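Long-range contacts in aminopeptidase-like protein (Chaetomium thermophilum, PDB 5JM6), which probably acts as a zinc-dependent aminopeptidase of the M18 family, assembled as a dodecamer and linked to the Cvt pathway of selective autophagy: residues 129-134 and 334-339; 109-114 and 351-356; 303-308 and 390-395; 386-391 and 501-506; 414-419 and 475-480. One frame throughout, in Å; residues are numbered along the deposited sequence.

Contact 1: 129-134 and 334-339; sequences MIAGHI and ALFDDE. With ZN (zinc ion), chain H.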
# COMPACT_ATOMS: atom_id res chain seq x y z
N MET A 129 -33.64 42.28 -18.10
CA MET A 129 -32.72 41.56 -18.98
C MET A 129 -32.51 40.10 -18.58
O MET A 129 -32.49 39.75 -17.40
CB MET A 129 -31.37 42.28 -19.04
CG MET A 129 -30.81 42.72 -17.69
SD MET A 129 -29.22 43.57 -17.85
CE MET A 129 -29.59 45.14 -17.07
N ILE A 130 -32.37 39.26 -19.60
CA ILE A 130 -32.06 37.84 -19.43
C ILE A 130 -30.76 37.52 -20.16
O ILE A 130 -30.57 37.90 -21.31
CB ILE A 130 -33.18 36.94 -19.98
CG1 ILE A 130 -34.53 37.34 -19.40
CG2 ILE A 130 -32.87 35.47 -19.68
CD1 ILE A 130 -35.70 36.65 -20.07
N ALA A 131 -29.87 36.80 -19.48
CA ALA A 131 -28.61 36.38 -20.07
C ALA A 131 -28.48 34.86 -20.07
O ALA A 131 -28.91 34.20 -19.12
CB ALA A 131 -27.44 37.01 -19.34
N GLY A 132 -27.91 34.32 -21.13
CA GLY A 132 -27.68 32.89 -21.24
C GLY A 132 -26.52 32.63 -22.18
O GLY A 132 -26.00 33.57 -22.79
N HIS A 133 -26.10 31.37 -22.31
CA HIS A 133 -25.04 31.03 -23.25
C HIS A 133 -25.52 30.02 -24.28
O HIS A 133 -26.31 29.14 -23.98
CB HIS A 133 -23.80 30.51 -22.51
CG HIS A 133 -23.98 29.16 -21.87
ND1 HIS A 133 -23.60 27.99 -22.49
CD2 HIS A 133 -24.44 28.81 -20.65
CE1 HIS A 133 -23.85 26.97 -21.69
NE2 HIS A 133 -24.36 27.44 -20.56
N ILE A 134 -25.14 30.23 -25.54
CA ILE A 134 -25.50 29.30 -26.60
C ILE A 134 -24.37 28.38 -27.10
O ILE A 134 -24.56 27.67 -28.09
CB ILE A 134 -26.10 30.05 -27.79
CG1 ILE A 134 -25.23 31.23 -28.20
CG2 ILE A 134 -27.49 30.54 -27.44
CD1 ILE A 134 -25.70 31.89 -29.47
N ALA A 334 -29.74 38.62 -23.80
CA ALA A 334 -28.35 38.54 -24.21
C ALA A 334 -27.89 37.08 -24.25
O ALA A 334 -27.85 36.41 -23.22
CB ALA A 334 -27.46 39.35 -23.28
N LEU A 335 -27.55 36.60 -25.44
CA LEU A 335 -27.06 35.24 -25.60
C LEU A 335 -25.57 35.27 -25.93
O LEU A 335 -25.15 35.84 -26.94
CB LEU A 335 -27.84 34.50 -26.69
CG LEU A 335 -29.35 34.44 -26.49
CD1 LEU A 335 -30.02 33.61 -27.57
CD2 LEU A 335 -29.69 33.91 -25.11
N PHE A 336 -24.78 34.62 -25.08
CA PHE A 336 -23.32 34.72 -25.14
C PHE A 336 -22.69 33.41 -25.58
O PHE A 336 -23.30 32.34 -25.51
CB PHE A 336 -22.73 35.11 -23.78
CG PHE A 336 -23.19 36.44 -23.27
CD1 PHE A 336 -22.58 37.60 -23.70
CD2 PHE A 336 -24.21 36.51 -22.34
CE1 PHE A 336 -23.00 38.83 -23.22
CE2 PHE A 336 -24.63 37.73 -21.86
CZ PHE A 336 -24.03 38.89 -22.30
N ASP A 337 -21.46 33.52 -26.06
CA ASP A 337 -20.65 32.38 -26.43
C ASP A 337 -19.60 32.15 -25.35
O ASP A 337 -19.26 33.08 -24.61
CB ASP A 337 -19.99 32.62 -27.80
CG ASP A 337 -19.18 31.43 -28.28
OD1 ASP A 337 -19.27 30.35 -27.67
OD2 ASP A 337 -18.45 31.59 -29.28
N ASP A 338 -19.15 30.90 -25.23
CA ASP A 338 -18.01 30.51 -24.38
C ASP A 338 -18.19 30.54 -22.86
O ASP A 338 -17.28 30.97 -22.15
CB ASP A 338 -16.80 31.40 -24.71
CG ASP A 338 -16.41 31.36 -26.17
OD1 ASP A 338 -16.51 30.28 -26.79
OD2 ASP A 338 -16.03 32.41 -26.71
N GLU A 339 -19.33 30.10 -22.35
CA GLU A 339 -19.53 30.07 -20.90
C GLU A 339 -18.88 28.86 -20.24
O GLU A 339 -18.51 28.89 -19.06
CB GLU A 339 -21.02 30.11 -20.56
CG GLU A 339 -21.36 30.03 -19.07
CD GLU A 339 -21.54 28.60 -18.59
OE1 GLU A 339 -21.22 28.32 -17.41
OE2 GLU A 339 -21.99 27.75 -19.39
ZN ZN H . -24.64 26.18 -18.87
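Strands 129-133 and 334-336 run side by side, and four backbone hydrogen bonds lace them in the staggered parallel pattern. Ala-334 N opens the ladder with a nearly straight bond to Ile-130 O (2.7 Å, 171°); Gly-132 then uses both its N, to Ala-334 O, and its O, from Phe-336 N. The last rung, Ile-134 N to Phe-336 O, lies where the strands give way to loops. On one face Ala-131 CB touches the edge of the Phe-336 ring, in its plane; beside Leu-335, on the opposite face, the side chain of Ile-134 crosses at about a right angle, CG2 4.0 Å from Leu-335 CD1.

His-133 CB rests 3.4 Å from Glu-339 CB. CG takes the crowded position between backbone N and carbonyl carbon (chi1 69°), which turns the ring out past the strand end. There Glu-339 CB sits over one ring face, 3.8 Å from the centroid, in a CH-pi contact, and OE2 of this poorly ordered glutamate lies over the same ring near CD2, CE1 and NE2, with no hydrogen to share with NE2. ND1 is hydrogen-bonded to Asp-135, fixing the ring's orientation, and at the tip NE2 binds zinc at 2.1 Å. Asp-306 and Asp-391 complete this ion's shell. A zinc ligand at the C-terminal end of a parallel strand of the central sheet fits the zinc-exopeptidase fold of the M18 family.

Contact 2: 109-114 and 351-356; sequences GSSIIA and GNFLPI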
# COMPACT_ATOMS: atom_id res chain seq x y z
N GLY A 109 -20.69 36.70 -34.91
CA GLY A 109 -21.71 35.79 -35.42
C GLY A 109 -22.06 34.68 -34.45
O GLY A 109 -22.83 33.78 -34.79
N SER A 110 -21.40 34.66 -33.29
CA SER A 110 -21.72 33.75 -32.20
C SER A 110 -22.35 34.36 -30.93
O SER A 110 -22.69 33.64 -30.00
CB SER A 110 -20.46 32.98 -31.81
OG SER A 110 -19.44 33.86 -31.40
N SER A 111 -22.48 35.69 -30.89
CA SER A 111 -23.09 36.36 -29.74
C SER A 111 -24.13 37.35 -30.22
O SER A 111 -23.91 38.06 -31.20
CB SER A 111 -22.04 37.08 -28.89
OG SER A 111 -21.55 36.25 -27.85
N ILE A 112 -25.27 37.40 -29.53
CA ILE A 112 -26.34 38.28 -29.96
C ILE A 112 -27.11 38.87 -28.79
O ILE A 112 -27.39 38.18 -27.80
CB ILE A 112 -27.30 37.55 -30.93
CG1 ILE A 112 -28.37 38.50 -31.46
CG2 ILE A 112 -27.92 36.32 -30.26
CD1 ILE A 112 -29.25 37.89 -32.52
N ILE A 113 -27.44 40.15 -28.90
CA ILE A 113 -28.24 40.86 -27.92
C ILE A 113 -29.44 41.49 -28.61
O ILE A 113 -29.27 42.32 -29.50
CB ILE A 113 -27.43 41.95 -27.20
CG1 ILE A 113 -26.29 41.33 -26.40
CG2 ILE A 113 -28.33 42.80 -26.31
CD1 ILE A 113 -25.31 42.35 -25.87
N ALA A 114 -30.64 41.09 -28.21
CA ALA A 114 -31.86 41.64 -28.79
C ALA A 114 -32.69 42.34 -27.72
O ALA A 114 -32.76 41.88 -26.58
CB ALA A 114 -32.68 40.54 -29.46
N GLY A 351 -17.19 39.74 -20.63
CA GLY A 351 -16.67 40.71 -21.59
C GLY A 351 -17.51 41.98 -21.80
O GLY A 351 -18.63 42.09 -21.29
N ASN A 352 -16.96 42.90 -22.58
CA ASN A 352 -17.53 44.22 -22.88
C ASN A 352 -18.97 44.22 -23.39
O ASN A 352 -19.71 45.19 -23.20
CB ASN A 352 -16.65 44.92 -23.92
CG ASN A 352 -16.57 46.42 -23.74
OD1 ASN A 352 -17.20 46.99 -22.85
ND2 ASN A 352 -15.78 47.07 -24.59
N PHE A 353 -19.36 43.12 -24.04
CA PHE A 353 -20.48 43.13 -24.98
C PHE A 353 -21.79 43.73 -24.45
O PHE A 353 -22.30 44.69 -25.03
CB PHE A 353 -20.75 41.70 -25.45
CG PHE A 353 -21.66 41.61 -26.65
CD1 PHE A 353 -21.77 42.68 -27.53
CD2 PHE A 353 -22.41 40.48 -26.88
CE1 PHE A 353 -22.60 42.61 -28.62
CE2 PHE A 353 -23.25 40.40 -27.98
CZ PHE A 353 -23.35 41.47 -28.85
N LEU A 354 -22.33 43.19 -23.36
CA LEU A 354 -23.60 43.71 -22.86
C LEU A 354 -23.51 45.10 -22.20
O LEU A 354 -24.37 45.94 -22.44
CB LEU A 354 -24.25 42.71 -21.88
CG LEU A 354 -25.59 43.18 -21.30
CD1 LEU A 354 -26.65 43.32 -22.39
CD2 LEU A 354 -26.07 42.26 -20.19
N PRO A 355 -22.48 45.34 -21.35
CA PRO A 355 -22.41 46.70 -20.79
C PRO A 355 -22.23 47.81 -21.82
O PRO A 355 -22.95 48.81 -21.74
CB PRO A 355 -21.19 46.62 -19.87
CG PRO A 355 -21.17 45.21 -19.42
CD PRO A 355 -21.58 44.42 -20.64
N ILE A 356 -21.32 47.65 -22.78
CA ILE A 356 -21.08 48.72 -23.75
C ILE A 356 -22.30 48.92 -24.65
O ILE A 356 -22.60 50.04 -25.06
CB ILE A 356 -19.81 48.47 -24.60
CG1 ILE A 356 -19.44 49.73 -25.38
CG2 ILE A 356 -20.00 47.29 -25.55
CD1 ILE A 356 -18.03 49.71 -25.94
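Ser-111 OG is gripped twice: it gives its proton to Gln-347 O and receives a weak hydrogen bond from Asp-337 N. Both partners lie outside the two segments, so the hydroxyl anchors strand 111-114 to neighbouring backbone while the serine's CB turns to the helix, 3.6 Å from Phe-353 CE2. Ser-110 and Ser-111 together face Arg-107 in a classic beta bulge.

No hydrogen bond links 109-114 with 351-356; the contact is carried by Ile-113 and the first turn of the helix. With CG1 anti to the carbonyl carbon (chi1 -64°), the isoleucine sends its longer branch toward the helix, and Phe-353, with CG anti to its backbone N (chi1 -167°), reaches back, so that the two meet tip to tip. Ile-113 CD1 stands almost exactly over the middle of the phenyl face, 3.5 Å from the centroid and only 9° off the ring normal, a textbook CH-pi placement. Ile-113 CG1 follows behind it, 3.6 Å from Phe-353 CE2. At the ring's edge, in its plane, lies Ile-112 N. The same methyl also serves the next helical residue: Ile-113 CD1 is 3.9 Å from Leu-354 CD1 and thus wedges between the two side chains.

Helix 353-368 in this way covers one face of the mixed sheet where strands 111-117 and 330-336 adjoin. Leu-354 continues onto Leu-332 and Phe-336 of the latter strand and is backed by helix 466-470, whereas Ile-112, on the other face, packs against helix 68-81.

Contact 3: 303-308 and 390-395; sequences GRIDDK and SDVTHA. With ZN (zinc ion), chain H; ZN (zinc ion), chain G.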
# COMPACT_ATOMS: atom_id res chain seq x y z
N GLY A 303 -29.24 16.45 -27.54
CA GLY A 303 -27.91 16.85 -27.10
C GLY A 303 -27.75 18.36 -27.19
O GLY A 303 -28.54 19.03 -27.85
N ARG A 304 -26.71 18.87 -26.53
CA ARG A 304 -26.39 20.30 -26.47
C ARG A 304 -27.44 21.09 -25.71
O ARG A 304 -27.67 22.27 -25.99
CB ARG A 304 -26.23 20.89 -27.87
CG ARG A 304 -25.33 20.10 -28.79
CD ARG A 304 -25.47 20.60 -30.21
NE ARG A 304 -26.61 19.99 -30.89
CZ ARG A 304 -26.60 18.76 -31.39
NH1 ARG A 304 -25.52 18.01 -31.28
NH2 ARG A 304 -27.68 18.28 -32.00
N ILE A 305 -28.08 20.46 -24.73
CA ILE A 305 -29.07 21.16 -23.94
C ILE A 305 -28.41 22.14 -22.98
O ILE A 305 -29.05 23.13 -22.61
CB ILE A 305 -29.98 20.18 -23.15
CG1 ILE A 305 -30.69 19.22 -24.10
CG2 ILE A 305 -31.04 20.93 -22.35
CD1 ILE A 305 -31.82 18.44 -23.44
N ASP A 306 -27.13 21.96 -22.62
CA ASP A 306 -26.59 22.88 -21.63
C ASP A 306 -26.63 24.23 -22.32
O ASP A 306 -25.80 24.59 -23.17
CB ASP A 306 -25.16 22.50 -21.16
CG ASP A 306 -24.63 23.41 -20.03
OD1 ASP A 306 -24.81 24.65 -20.10
OD2 ASP A 306 -24.04 22.91 -19.05
N ASP A 307 -27.65 24.94 -21.85
CA ASP A 307 -28.19 26.26 -22.20
C ASP A 307 -28.73 26.61 -23.59
O ASP A 307 -29.30 27.69 -23.71
CB ASP A 307 -27.22 27.35 -21.82
CG ASP A 307 -27.78 28.19 -20.69
OD1 ASP A 307 -28.83 27.78 -20.15
OD2 ASP A 307 -27.23 29.25 -20.37
N LYS A 308 -28.64 25.77 -24.61
CA LYS A 308 -29.45 26.07 -25.78
C LYS A 308 -30.93 26.08 -25.35
O LYS A 308 -31.74 26.82 -25.90
CB LYS A 308 -29.21 25.08 -26.92
CG LYS A 308 -28.05 25.45 -27.83
CD LYS A 308 -27.71 24.30 -28.78
CE LYS A 308 -26.83 24.75 -29.93
NZ LYS A 308 -25.37 24.74 -29.60
N SER A 390 -29.65 32.92 -16.75
CA SER A 390 -30.27 31.61 -16.83
C SER A 390 -29.39 30.54 -17.46
O SER A 390 -29.08 30.58 -18.65
CB SER A 390 -31.60 31.72 -17.59
OG SER A 390 -31.40 31.98 -18.97
N ASP A 391 -28.98 29.59 -16.62
CA ASP A 391 -28.31 28.37 -17.07
C ASP A 391 -29.13 27.18 -16.59
O ASP A 391 -29.87 27.29 -15.61
CB ASP A 391 -26.88 28.28 -16.54
CG ASP A 391 -25.99 27.39 -17.39
OD1 ASP A 391 -26.51 26.75 -18.32
OD2 ASP A 391 -24.77 27.32 -17.12
N VAL A 392 -29.01 26.04 -17.26
CA VAL A 392 -29.76 24.86 -16.87
C VAL A 392 -29.36 24.37 -15.48
O VAL A 392 -28.25 24.65 -15.00
CB VAL A 392 -29.57 23.72 -17.89
CG1 VAL A 392 -30.45 23.94 -19.11
CG2 VAL A 392 -28.11 23.62 -18.30
N THR A 393 -30.27 23.66 -14.82
CA THR A 393 -30.05 23.14 -13.47
C THR A 393 -30.30 21.64 -13.42
O THR A 393 -30.88 21.07 -14.35
CB THR A 393 -30.97 23.83 -12.43
OG1 THR A 393 -32.33 23.77 -12.88
CG2 THR A 393 -30.56 25.28 -12.24
N HIS A 394 -29.86 21.00 -12.35
CA HIS A 394 -29.97 19.55 -12.24
C HIS A 394 -31.32 19.12 -11.70
O HIS A 394 -31.70 19.46 -10.59
CB HIS A 394 -28.85 19.00 -11.35
CG HIS A 394 -27.48 19.43 -11.77
ND1 HIS A 394 -26.91 19.05 -12.97
CD2 HIS A 394 -26.56 20.22 -11.16
CE1 HIS A 394 -25.71 19.58 -13.07
NE2 HIS A 394 -25.47 20.29 -11.99
N ALA A 395 -32.06 18.36 -12.52
CA ALA A 395 -33.30 17.75 -12.07
C ALA A 395 -32.98 16.64 -11.08
O ALA A 395 -31.85 16.15 -11.03
CB ALA A 395 -34.09 17.20 -13.25
ZN ZN H . -24.64 26.18 -18.87
ZN ZN G . -22.31 23.23 -19.47
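Ile-305 makes the first and loosest side-chain approach, its CG2 lying 4.5 Å from Val-392 CG1. Asp-306 follows with CG anti to the backbone N (chi1 -175°), which carries its carboxylate out between two zinc ions. OD1 binds one ion at 2.0 Å and OD2 the other at 1.8 Å, while the residue's own CA is backed by Val-392 CG2.

The first of these ions is shared with the second segment: Asp-391 clamps it through both OD1 and OD2, and His-133 supplies the fourth bond. Asp-391 OD1 also accepts a bent hydrogen bond from Val-392 N (2.8 Å, 131°), which arrives from above the carboxylate plane and would help to fix its rotation.

Asp-307 has a left-handed backbone, and its carboxylate slants across that of Asp-391 with the planes 46° apart. Acceptor faces acceptor here, and the nearby zinc probably offsets the repulsion; Asp-307 OD2 is satisfied by the N-H of His-133. An alanine here removes the carboxylate that holds His-133 N, and would probably leave the backbone of that zinc ligand less firmly placed. Glu-340 and His-485 complete the other ion's protein ligands; a bridging aspartate between two zincs is consistent with the co-catalytic dinuclear centre of M18 aminopeptidases.

Contact 4: 386-391 and 501-506; sequences FLVSSD and KFYKGF. With ZN (zinc ion), chain H.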
# COMPACT_ATOMS: atom_id res chain seq x y z
N PHE A 386 -33.10 44.63 -13.46
CA PHE A 386 -32.98 43.31 -12.88
C PHE A 386 -32.46 42.35 -13.95
O PHE A 386 -32.91 42.39 -15.09
CB PHE A 386 -34.32 42.83 -12.32
CG PHE A 386 -34.23 41.60 -11.47
CD1 PHE A 386 -34.20 40.34 -12.04
CD2 PHE A 386 -34.17 41.71 -10.09
CE1 PHE A 386 -34.12 39.21 -11.26
CE2 PHE A 386 -34.08 40.58 -9.30
CZ PHE A 386 -34.06 39.33 -9.89
N LEU A 387 -31.54 41.48 -13.57
CA LEU A 387 -30.93 40.54 -14.51
C LEU A 387 -31.22 39.10 -14.13
O LEU A 387 -30.78 38.64 -13.08
CB LEU A 387 -29.42 40.75 -14.60
CG LEU A 387 -28.71 39.63 -15.37
CD1 LEU A 387 -28.85 39.82 -16.88
CD2 LEU A 387 -27.24 39.49 -14.96
N VAL A 388 -31.94 38.39 -14.99
CA VAL A 388 -32.10 36.96 -14.79
C VAL A 388 -31.03 36.25 -15.61
O VAL A 388 -31.09 36.23 -16.84
CB VAL A 388 -33.51 36.48 -15.20
CG1 VAL A 388 -33.59 34.97 -15.13
CG2 VAL A 388 -34.56 37.11 -14.30
N SER A 389 -30.06 35.67 -14.91
CA SER A 389 -28.99 34.92 -15.54
C SER A 389 -29.39 33.46 -15.56
O SER A 389 -29.47 32.82 -14.51
CB SER A 389 -27.67 35.12 -14.79
OG SER A 389 -26.69 34.18 -15.22
N SER A 390 -29.65 32.92 -16.75
CA SER A 390 -30.27 31.61 -16.83
C SER A 390 -29.39 30.54 -17.46
O SER A 390 -29.08 30.58 -18.65
CB SER A 390 -31.60 31.72 -17.59
OG SER A 390 -31.40 31.98 -18.97
N ASP A 391 -28.98 29.59 -16.62
CA ASP A 391 -28.31 28.37 -17.07
C ASP A 391 -29.13 27.18 -16.59
O ASP A 391 -29.87 27.29 -15.61
CB ASP A 391 -26.88 28.28 -16.54
CG ASP A 391 -25.99 27.39 -17.39
OD1 ASP A 391 -26.51 26.75 -18.32
OD2 ASP A 391 -24.77 27.32 -17.12
N LYS A 501 -42.75 30.68 -20.72
CA LYS A 501 -43.84 31.23 -19.92
C LYS A 501 -43.31 32.05 -18.75
O LYS A 501 -43.78 33.16 -18.50
CB LYS A 501 -44.75 30.11 -19.41
CG LYS A 501 -46.02 30.61 -18.76
CD LYS A 501 -46.78 29.47 -18.12
CE LYS A 501 -48.13 29.93 -17.61
NZ LYS A 501 -48.87 28.83 -16.95
N PHE A 502 -42.31 31.52 -18.05
CA PHE A 502 -41.74 32.24 -16.91
C PHE A 502 -40.95 33.48 -17.34
O PHE A 502 -41.11 34.55 -16.76
CB PHE A 502 -40.83 31.34 -16.08
CG PHE A 502 -39.99 32.10 -15.10
CD1 PHE A 502 -40.57 32.66 -13.97
CD2 PHE A 502 -38.64 32.28 -15.32
CE1 PHE A 502 -39.81 33.37 -13.07
CE2 PHE A 502 -37.87 32.99 -14.42
CZ PHE A 502 -38.46 33.54 -13.29
N TYR A 503 -40.10 33.33 -18.35
CA TYR A 503 -39.29 34.44 -18.82
C TYR A 503 -40.16 35.57 -19.36
O TYR A 503 -39.90 36.74 -19.08
CB TYR A 503 -38.30 34.00 -19.90
CG TYR A 503 -37.24 33.04 -19.42
CD1 TYR A 503 -36.65 33.18 -18.18
CD2 TYR A 503 -36.84 31.99 -20.23
CE1 TYR A 503 -35.68 32.30 -17.75
CE2 TYR A 503 -35.87 31.10 -19.81
CZ TYR A 503 -35.30 31.26 -18.57
OH TYR A 503 -34.33 30.37 -18.16
N LYS A 504 -41.19 35.22 -20.12
CA LYS A 504 -42.12 36.22 -20.62
C LYS A 504 -42.77 36.94 -19.45
O LYS A 504 -42.98 38.15 -19.49
CB LYS A 504 -43.19 35.61 -21.52
CG LYS A 504 -44.18 36.65 -22.06
CD LYS A 504 -45.40 36.01 -22.70
CE LYS A 504 -46.61 36.93 -22.60
NZ LYS A 504 -46.70 37.92 -23.72
N GLY A 505 -43.09 36.18 -18.40
CA GLY A 505 -43.66 36.75 -17.20
C GLY A 505 -42.74 37.79 -16.59
O GLY A 505 -43.19 38.85 -16.15
N PHE A 506 -41.44 37.50 -16.57
CA PHE A 506 -40.46 38.41 -16.00
C PHE A 506 -40.35 39.70 -16.82
O PHE A 506 -40.48 40.79 -16.26
CB PHE A 506 -39.10 37.72 -15.90
CG PHE A 506 -37.95 38.67 -15.70
CD1 PHE A 506 -37.73 39.25 -14.46
CD2 PHE A 506 -37.09 38.96 -16.74
CE1 PHE A 506 -36.67 40.12 -14.28
CE2 PHE A 506 -36.03 39.82 -16.56
CZ PHE A 506 -35.82 40.41 -15.33
ZN ZN H . -24.64 26.18 -18.87
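A methyl group fits against an aromatic face at the centre of this interface: Val-388 CG2 stands over the middle of the Phe-506 ring, 3.6 Å from its centroid and 8° off the normal. The valine and the phenylalanine project toward each other and meet tip to tip; with CG1 anti to the valine's backbone N, CG2 is placed beside that N and toward Phe-506. CG2 takes the ring; CG1 lies alongside Tyr-503, 4.3 Å from its CE1.

Phe-386 forms the wall on one flank of the two methyls. Its ring meets Phe-506 rim to rim, centroids 5.6 Å apart and planes inclined at 57°, so neither lies over the face of the other, and Phe-386 O touches the Phe-506 edge in its plane. Helix 495-514 here lies nearly antiparallel to strand 386-390, at an axis distance of 11.0 Å, as one of the outer helices of a three-layer alpha/beta/alpha sandwich. Helix 305-320 flanks it on the same face of the sheet, reaching Tyr-503 through Cys-310 and Ala-317. An alanine in place of Phe-506 takes away the face under Val-388 CG2 and the rim beside Phe-386, and would probably loosen the helix on the strand.

On the other flank Tyr-503 leans in from the side of the helix, CG anti to the carbonyl carbon (chi1 -66°), and its OH lies 3.1 Å from Ser-390 CB. The two hydroxyls do not bond to each other; Ser-390 OG instead makes a weak hydrogen bond to Ala-131 O.

Contact 5: 414-419 and 475-480; sequences VGVALC and ADVGIP
An antiparallel beta ladder joins strand 417-419 to strand 475-478 near one border of the central mixed sheet, with the short segments strongly twisted against each other (139° between their directions). Its innermost shell is backbone. Ala-417 and Gly-478 form a hydrogen-bonded pair: Ala-417 N reaches Gly-478 O at 2.7 Å, nearly along the C=O axis, and Gly-478 N returns a bond to Ala-417 O at 2.8 Å, in the carbonyl plane. Leu-418 and Val-477 make up the non-hydrogen-bonded pair that follows. Beyond it Cys-419 N bonds to Asp-476 O at 3.0 Å, this time with the donor 31° above the carbonyl plane.

Side chains form the next shell. Val-416 holds CG1 anti to its backbone N (chi1 -167°), and the side chains of Val-416 and Val-477 cross at about a right angle, CG1 to CG1 3.3 Å, while Gly-415 O meets Pro-480 CD at 3.6 Å.

Farther out, neighbours hold both strands in place. Strand 448-450 flanks Leu-418 through backbone hydrogen bonds with Gln-448 and His-450, and Gln-448 NE2 also bonds to Gly-415 O. On the far side of 475-478 runs strand 386-394, bonded to Ala-475 through Leu-387 and Ser-389. Leu-436 of helix 430-443 covers Val-477, and Met-433 covers Leu-418. At the end of the ladder a single hydroxyl stitches the strands together: Thr-428 OG1 accepts the N-H of Asp-476 and gives its proton to Cys-419 O.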
# COMPACT_ATOMS: atom_id res chain seq x y z
N VAL A 414 -42.64 20.95 -14.47
CA VAL A 414 -43.22 21.67 -13.35
C VAL A 414 -43.02 23.16 -13.57
O VAL A 414 -43.97 23.94 -13.62
CB VAL A 414 -42.62 21.23 -12.01
CG1 VAL A 414 -42.95 22.22 -10.91
CG2 VAL A 414 -43.12 19.85 -11.64
N GLY A 415 -41.76 23.56 -13.67
CA GLY A 415 -41.43 24.95 -13.90
C GLY A 415 -39.97 25.21 -13.65
O GLY A 415 -39.19 24.29 -13.40
N VAL A 416 -39.61 26.48 -13.71
CA VAL A 416 -38.22 26.88 -13.59
C VAL A 416 -37.74 26.82 -12.14
O VAL A 416 -38.51 27.05 -11.21
CB VAL A 416 -38.03 28.28 -14.16
CG1 VAL A 416 -36.59 28.55 -14.33
CG2 VAL A 416 -38.71 28.38 -15.51
N ALA A 417 -36.47 26.48 -11.96
CA ALA A 417 -35.87 26.40 -10.64
C ALA A 417 -35.06 27.65 -10.33
O ALA A 417 -34.27 28.11 -11.16
CB ALA A 417 -35.00 25.16 -10.52
N LEU A 418 -35.25 28.20 -9.14
CA LEU A 418 -34.39 29.27 -8.66
C LEU A 418 -33.19 28.62 -7.99
O LEU A 418 -33.33 27.91 -6.99
CB LEU A 418 -35.12 30.21 -7.70
CG LEU A 418 -36.03 31.30 -8.28
CD1 LEU A 418 -37.02 30.77 -9.30
CD2 LEU A 418 -36.78 32.00 -7.16
N CYS A 419 -32.01 28.85 -8.55
CA CYS A 419 -30.79 28.22 -8.08
C CYS A 419 -30.16 29.05 -6.98
O CYS A 419 -29.90 30.24 -7.16
CB CYS A 419 -29.81 28.03 -9.25
SG CYS A 419 -28.67 26.65 -9.08
N ALA A 475 -30.59 37.30 -10.28
CA ALA A 475 -30.85 35.96 -9.77
C ALA A 475 -30.38 34.92 -10.77
O ALA A 475 -30.34 35.17 -11.97
CB ALA A 475 -32.33 35.77 -9.49
N ASP A 476 -30.00 33.74 -10.27
CA ASP A 476 -29.73 32.62 -11.16
C ASP A 476 -30.93 31.70 -11.24
O ASP A 476 -31.47 31.25 -10.24
CB ASP A 476 -28.50 31.82 -10.74
CG ASP A 476 -27.22 32.42 -11.26
OD1 ASP A 476 -26.87 33.54 -10.85
OD2 ASP A 476 -26.60 31.81 -12.15
N VAL A 477 -31.30 31.41 -12.48
CA VAL A 477 -32.56 30.77 -12.78
C VAL A 477 -32.29 29.65 -13.78
O VAL A 477 -31.47 29.81 -14.68
CB VAL A 477 -33.55 31.81 -13.33
CG1 VAL A 477 -34.65 31.17 -14.10
CG2 VAL A 477 -34.12 32.65 -12.20
N GLY A 478 -32.94 28.51 -13.62
CA GLY A 478 -32.72 27.45 -14.57
C GLY A 478 -33.85 26.47 -14.77
O GLY A 478 -34.65 26.20 -13.87
N ILE A 479 -33.88 25.91 -15.97
CA ILE A 479 -34.82 24.87 -16.32
C ILE A 479 -34.15 23.54 -15.98
O ILE A 479 -33.01 23.31 -16.37
CB ILE A 479 -35.21 24.94 -17.81
CG1 ILE A 479 -35.75 26.33 -18.14
CG2 ILE A 479 -36.22 23.86 -18.16
CD1 ILE A 479 -36.14 26.51 -19.59
N PRO A 480 -34.85 22.68 -15.23
CA PRO A 480 -34.23 21.44 -14.75
C PRO A 480 -33.90 20.47 -15.87
O PRO A 480 -34.60 20.41 -16.88
CB PRO A 480 -35.29 20.86 -13.81
CG PRO A 480 -36.57 21.42 -14.30
CD PRO A 480 -36.25 22.81 -14.79

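The five contacts follow the central sheet across its width: contact 2 holds strand 111-117 under its helix, contact 1 pairs the next two strands, contacts 3 and 4 share strand 386-394, and contact 5 lies beyond, its centre about 23 Å from that of contact 2. Contacts 1 and 2 are joined directly, Leu-335 N bonding to Ile-112 O at 2.8 Å. Contacts 1 and 3, centres about 12 Å apart, converge on one zinc ion. Strand 386-394 links contacts 3 and 4: Asp-391 binds the zinc, while Phe-386, Val-388 and Ser-390 pack on helix 495-514. Contact 5 stands back, the side chain of Asp-476 about 9 Å from a zinc at its nearest atom.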